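Local coordinates for protein ribonucleoside-diphosphate reductase small chain 2 (Saccharomyces cerevisiae, PDB 1JK0) that serves as a small subunit of ribonucleotide reductase, the enzyme that makes deoxyribonucleotides for DNA synthesis, and is required for proper folding of its partner small chain, at residues N84-S89 and S132-A137; E165-N170 and P240-K245. All blocks are in the same frame, centred on the assembly; numbering follows the deposited sequence.

Contact 1: N84-S89 and S132-A137; sequences NLLALS and SMMVDA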
loop_
_atom_site.group_PDB
_atom_site.type_symbol
_atom_site.label_atom_id
_atom_site.label_comp_id
_atom_site.label_asym_id
_atom_site.label_seq_id
_atom_site.Cartn_x
_atom_site.Cartn_y
_atom_site.Cartn_z
ATOM N N ASN B 84 7.961 18.855 23.576
ATOM C CA ASN B 84 6.815 17.963 23.756
ATOM C C ASN B 84 5.965 17.913 22.482
ATOM O O ASN B 84 5.548 16.840 22.041
ATOM C CB ASN B 84 5.963 18.432 24.946
ATOM C CG ASN B 84 6.742 18.447 26.258
ATOM O OD1 ASN B 84 7.173 17.400 26.758
ATOM N ND2 ASN B 84 6.926 19.639 26.820
ATOM N N LEU B 85 5.720 19.089 21.900
ATOM C CA LEU B 85 4.942 19.242 20.666
ATOM C C LEU B 85 5.376 18.201 19.641
ATOM O O LEU B 85 4.545 17.531 19.028
ATOM C CB LEU B 85 5.159 20.644 20.092
ATOM C CG LEU B 85 4.308 21.134 18.920
ATOM C CD1 LEU B 85 4.556 20.286 17.683
ATOM C CD2 LEU B 85 2.849 21.096 19.322
ATOM N N LEU B 86 6.683 18.081 19.451
ATOM C CA LEU B 86 7.220 17.109 18.520
ATOM C C LEU B 86 7.099 15.742 19.161
ATOM O O LEU B 86 6.545 14.823 18.574
ATOM C CB LEU B 86 8.693 17.402 18.209
ATOM C CG LEU B 86 9.044 18.797 17.677
ATOM C CD1 LEU B 86 10.511 18.837 17.264
ATOM C CD2 LEU B 86 8.145 19.143 16.506
ATOM N N ALA B 87 7.611 15.631 20.384
ATOM C CA ALA B 87 7.595 14.378 21.136
ATOM C C ALA B 87 6.227 13.707 21.173
ATOM O O ALA B 87 6.133 12.481 21.229
ATOM C CB ALA B 87 8.096 14.613 22.551
ATOM N N LEU B 88 5.163 14.500 21.152
ATOM C CA LEU B 88 3.832 13.915 21.157
ATOM C C LEU B 88 3.611 13.262 19.790
ATOM O O LEU B 88 3.595 12.029 19.659
ATOM C CB LEU B 88 2.780 15.000 21.409
ATOM C CG LEU B 88 2.791 15.570 22.831
ATOM C CD1 LEU B 88 1.786 16.701 22.949
ATOM C CD2 LEU B 88 2.473 14.452 23.829
ATOM N N SER B 89 3.473 14.116 18.779
ATOM C CA SER B 89 3.250 13.717 17.394
ATOM C C SER B 89 4.160 12.581 16.924
ATOM O O SER B 89 3.717 11.635 16.269
ATOM C CB SER B 89 3.474 14.925 16.493
ATOM O OG SER B 89 3.049 16.117 17.127
ATOM N N SER B 132 10.543 13.948 13.302
ATOM C CA SER B 132 11.785 13.434 13.859
ATOM C C SER B 132 12.972 14.315 13.480
ATOM O O SER B 132 13.759 14.695 14.343
ATOM C CB SER B 132 12.026 11.998 13.395
ATOM O OG SER B 132 11.072 11.106 13.953
ATOM N N MET B 133 13.097 14.649 12.198
ATOM C CA MET B 133 14.197 15.493 11.735
ATOM C C MET B 133 14.348 16.748 12.582
ATOM O O MET B 133 15.462 17.184 12.855
ATOM C CB MET B 133 13.981 15.919 10.287
ATOM C CG MET B 133 13.694 14.787 9.347
ATOM S SD MET B 133 14.144 15.248 7.694
ATOM C CE MET B 133 13.154 16.706 7.486
ATOM N N MET B 134 13.226 17.337 12.981
ATOM C CA MET B 134 13.256 18.544 13.793
ATOM C C MET B 134 13.831 18.195 15.162
ATOM O O MET B 134 14.722 18.876 15.675
ATOM C CB MET B 134 11.845 19.121 13.912
ATOM C CG MET B 134 11.152 19.227 12.566
ATOM S SD MET B 134 9.662 20.228 12.552
ATOM C CE MET B 134 10.170 21.530 11.420
ATOM N N VAL B 135 13.324 17.116 15.737
ATOM C CA VAL B 135 13.795 16.637 17.025
ATOM C C VAL B 135 15.317 16.417 16.946
ATOM O O VAL B 135 16.029 16.587 17.934
ATOM C CB VAL B 135 13.067 15.304 17.401
ATOM C CG1 VAL B 135 13.794 14.589 18.522
ATOM C CG2 VAL B 135 11.630 15.601 17.814
ATOM N N ASP B 136 15.809 16.071 15.756
ATOM C CA ASP B 136 17.233 15.809 15.540
ATOM C C ASP B 136 18.071 17.079 15.287
ATOM O O ASP B 136 19.090 17.306 15.942
ATOM C CB ASP B 136 17.399 14.835 14.363
ATOM C CG ASP B 136 18.717 14.076 14.405
ATOM O OD1 ASP B 136 18.856 13.152 15.240
ATOM O OD2 ASP B 136 19.617 14.405 13.603
ATOM N N ALA B 137 17.644 17.906 14.339
ATOM C CA ALA B 137 18.377 19.126 14.012
ATOM C C ALA B 137 18.315 20.156 15.126
ATOM O O ALA B 137 19.178 21.030 15.233
ATOM C CB ALA B 137 17.829 19.730 12.724
#
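L86 reaches from helix 78-89 into the angle between M134 and V135 of helix 111-138, and what passes between the two segments is aliphatic. The leucine leads with one methyl: CD1 of L86 lies 3.5 Å from CG2 of V135. That same valine methyl also comes to 3.5 Å from CB of L86, so it lies alongside the root and the end of the leucine, the two side chains sliding past each other in opposite directions. Because CG1 of V135 is anti to the backbone N (chi1 164°), CG2 falls beside that N and is the branch that meets L86. M134 takes part with its base alone, its CB standing 3.6 Å from CD1 of L86. The methionine chain crosses the leucine at about a right angle, then carries its sulfur and terminal methyl away. The backbones come close here, with the CA atoms of L86 and V135 6.8 Å apart.

The bond of S89 stays within its helix: OG of S89 donates to O of L85 at 2.8 Å, almost in line with the carbonyl (C=O...OG angle 167°). S132 OG is hydrogen-bonded to S128 O and weakly to the backbone of the other protein chain; S132 and M133 each pack on an aromatic side chain of that chain.

L86 also sits beside Y131, probably the active-site tyrosine position of this family. All three touching residues are buried, and with purely aliphatic groups meeting, this join between the helices rests on shape and burial rather than on directed bonds.

Contact 2: E165-N170 and P240-K245; sequences ERWISN and PKIIEK
Two helices of the ferritin-like, all-helical fold meet here: W167, near the C-terminal end of helix 155-166, packs against I242 and K245 in the first turns of helix 240-258. The backbones stay well apart, with 10.2 Å between the CA atoms of W167 and I242, and the benzo part of the tryptophan spans the distance. Its CZ3 meets CG2 of I242 at 3.4 Å, with CH2 of the ring close to the same methyl. I242 presents CG2 because this branch is anti to its backbone N, CG1 lying beside the N (chi1 -57°). Farther round the ring, CZ2 of W167 lies 3.9 Å from the carbonyl O of K245, and CH2 is 4.3 Å from CB of the lysine.

One face of the indole carries the aliphatic part of R166, whose CG stands 4.1 Å above the plane, offset toward the rim. The guanidinium of R166 makes a salt bridge with E249, a second tie to helix 240-258. The W167 ring also meets that of F163, and touches I246, E249 and, on helix 175-188, A181.

With an alanine here, the I242 methyl would probably lose its aromatic partner and a gap would be likely to open between the two helices. W167 is thus a buried side chain packed between helices whose backbones stand well apart at this point, within the all-helical, ferritin-like fold of the ribonucleotide reductase small chain.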
loop_
_atom_site.group_PDB
_atom_site.type_symbol
_atom_site.label_atom_id
_atom_site.label_comp_id
_atom_site.label_asym_id
_atom_site.label_seq_id
_atom_site.Cartn_x
_atom_site.Cartn_y
_atom_site.Cartn_z
ATOM N N GLU B 165 -11.314 4.796 22.688
ATOM C CA GLU B 165 -11.773 3.546 23.288
ATOM C C GLU B 165 -13.285 3.569 23.480
ATOM O O GLU B 165 -13.914 2.530 23.683
ATOM C CB GLU B 165 -11.106 3.336 24.646
ATOM C CG GLU B 165 -11.523 2.051 25.335
ATOM C CD GLU B 165 -11.075 0.822 24.570
ATOM O OE1 GLU B 165 -11.897 -0.102 24.387
ATOM O OE2 GLU B 165 -9.894 0.781 24.158
ATOM N N ARG B 166 -13.863 4.763 23.395
ATOM C CA ARG B 166 -15.295 4.950 23.594
ATOM C C ARG B 166 -16.157 4.792 22.337
ATOM O O ARG B 166 -17.048 3.941 22.291
ATOM C CB ARG B 166 -15.536 6.332 24.223
ATOM C CG ARG B 166 -16.901 6.518 24.877
ATOM C CD ARG B 166 -17.118 7.951 25.385
ATOM N NE ARG B 166 -16.161 8.353 26.415
ATOM C CZ ARG B 166 -15.022 9.003 26.185
ATOM N NH1 ARG B 166 -14.678 9.337 24.949
ATOM N NH2 ARG B 166 -14.225 9.321 27.195
ATOM N N TRP B 167 -15.890 5.604 21.318
ATOM C CA TRP B 167 -16.683 5.553 20.097
ATOM C C TRP B 167 -16.146 4.687 18.954
ATOM O O TRP B 167 -16.930 4.109 18.203
ATOM C CB TRP B 167 -16.919 6.969 19.578
ATOM C CG TRP B 167 -17.346 7.961 20.630
ATOM C CD1 TRP B 167 -16.534 8.773 21.361
ATOM C CD2 TRP B 167 -18.690 8.283 21.021
ATOM N NE1 TRP B 167 -17.286 9.592 22.174
ATOM C CE2 TRP B 167 -18.612 9.311 21.984
ATOM C CE3 TRP B 167 -19.952 7.805 20.646
ATOM C CZ2 TRP B 167 -19.743 9.871 22.575
ATOM C CZ3 TRP B 167 -21.081 8.365 21.237
ATOM C CH2 TRP B 167 -20.965 9.388 22.191
ATOM N N ILE B 168 -14.825 4.586 18.818
ATOM C CA ILE B 168 -14.227 3.794 17.739
ATOM C C ILE B 168 -13.941 2.321 18.051
ATOM O O ILE B 168 -14.405 1.435 17.337
ATOM C CB ILE B 168 -12.892 4.408 17.257
ATOM C CG1 ILE B 168 -13.095 5.854 16.822
ATOM C CG2 ILE B 168 -12.322 3.574 16.118
ATOM C CD1 ILE B 168 -11.804 6.520 16.415
ATOM N N SER B 169 -13.157 2.066 19.099
ATOM C CA SER B 169 -12.781 0.695 19.472
ATOM C C SER B 169 -13.934 -0.118 20.051
ATOM O O SER B 169 -14.083 -1.302 19.743
ATOM C CB SER B 169 -11.619 0.718 20.472
ATOM O OG SER B 169 -10.478 1.356 19.920
ATOM N N ASN B 170 -14.740 0.527 20.892
ATOM C CA ASN B 170 -15.891 -0.111 21.526
ATOM C C ASN B 170 -16.747 -0.867 20.511
ATOM O O ASN B 170 -17.149 -0.317 19.487
ATOM C CB ASN B 170 -16.730 0.952 22.262
ATOM C CG ASN B 170 -18.122 0.461 22.627
ATOM O OD1 ASN B 170 -18.304 -0.698 22.993
ATOM N ND2 ASN B 170 -19.107 1.349 22.543
ATOM N N PRO B 240 -28.590 13.585 16.082
ATOM C CA PRO B 240 -27.833 14.841 16.136
ATOM C C PRO B 240 -27.156 15.136 17.480
ATOM O O PRO B 240 -26.131 15.826 17.527
ATOM C CB PRO B 240 -28.881 15.890 15.763
ATOM C CG PRO B 240 -29.745 15.147 14.791
ATOM C CD PRO B 240 -29.923 13.805 15.490
ATOM N N LYS B 241 -27.724 14.616 18.568
ATOM C CA LYS B 241 -27.161 14.847 19.899
ATOM C C LYS B 241 -25.875 14.057 20.135
ATOM O O LYS B 241 -24.911 14.601 20.674
ATOM C CB LYS B 241 -28.195 14.527 21.000
ATOM C CG LYS B 241 -28.948 15.762 21.544
ATOM C CD LYS B 241 -29.905 15.423 22.700
ATOM C CE LYS B 241 -31.155 14.651 22.246
ATOM N NZ LYS B 241 -32.162 15.495 21.523
ATOM N N ILE B 242 -25.857 12.786 19.730
ATOM C CA ILE B 242 -24.670 11.948 19.896
ATOM C C ILE B 242 -23.466 12.617 19.230
ATOM O O ILE B 242 -22.354 12.591 19.762
ATOM C CB ILE B 242 -24.859 10.555 19.270
ATOM C CG1 ILE B 242 -26.087 9.873 19.868
ATOM C CG2 ILE B 242 -23.631 9.712 19.527
ATOM C CD1 ILE B 242 -26.383 8.512 19.283
ATOM N N ILE B 243 -23.687 13.215 18.063
ATOM C CA ILE B 243 -22.619 13.899 17.356
ATOM C C ILE B 243 -22.031 14.944 18.293
ATOM O O ILE B 243 -20.864 14.867 18.686
ATOM C CB ILE B 243 -23.139 14.613 16.094
ATOM C CG1 ILE B 243 -23.698 13.583 15.116
ATOM C CG2 ILE B 243 -22.010 15.412 15.446
ATOM C CD1 ILE B 243 -24.241 14.170 13.846
ATOM N N GLU B 244 -22.851 15.923 18.650
ATOM C CA GLU B 244 -22.411 16.970 19.554
ATOM C C GLU B 244 -21.858 16.358 20.847
ATOM O O GLU B 244 -21.096 17.002 21.566
ATOM C CB GLU B 244 -23.569 17.915 19.870
ATOM C CG GLU B 244 -23.154 19.145 20.653
ATOM C CD GLU B 244 -24.293 20.125 20.849
ATOM O OE1 GLU B 244 -25.321 19.738 21.443
ATOM O OE2 GLU B 244 -24.160 21.284 20.407
ATOM N N LYS B 245 -22.237 15.113 21.139
ATOM C CA LYS B 245 -21.760 14.438 22.343
ATOM C C LYS B 245 -20.355 13.872 22.141
ATOM O O LYS B 245 -19.588 13.742 23.098
ATOM C CB LYS B 245 -22.714 13.304 22.759
ATOM C CG LYS B 245 -24.024 13.765 23.416
ATOM C CD LYS B 245 -24.874 12.578 23.927
ATOM C CE LYS B 245 -24.191 11.830 25.080
ATOM N NZ LYS B 245 -24.955 10.647 25.574
#

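From the N terminus, helix 78-89 comes first, and contact 1 ties it to the far part of helix 111-138, closing a mostly helical loop of 42 residues. The next helix along, 155-166, opens contact 2, which waits 69 residues, through helices 175-188, 191-200 and 207-232, before the start of helix 240-258 completes it. The two closures therefore follow one another in series, neither nested nor crossed. They sit on opposite sides of the chain's centre. The centres of contact 1 and contact 2 are about 31 Å apart, and their nearest atoms about 16 Å apart. Contact 1 lies near the predicted active-site tyrosine, contact 2 away from it; together they join four helices of the one family fold.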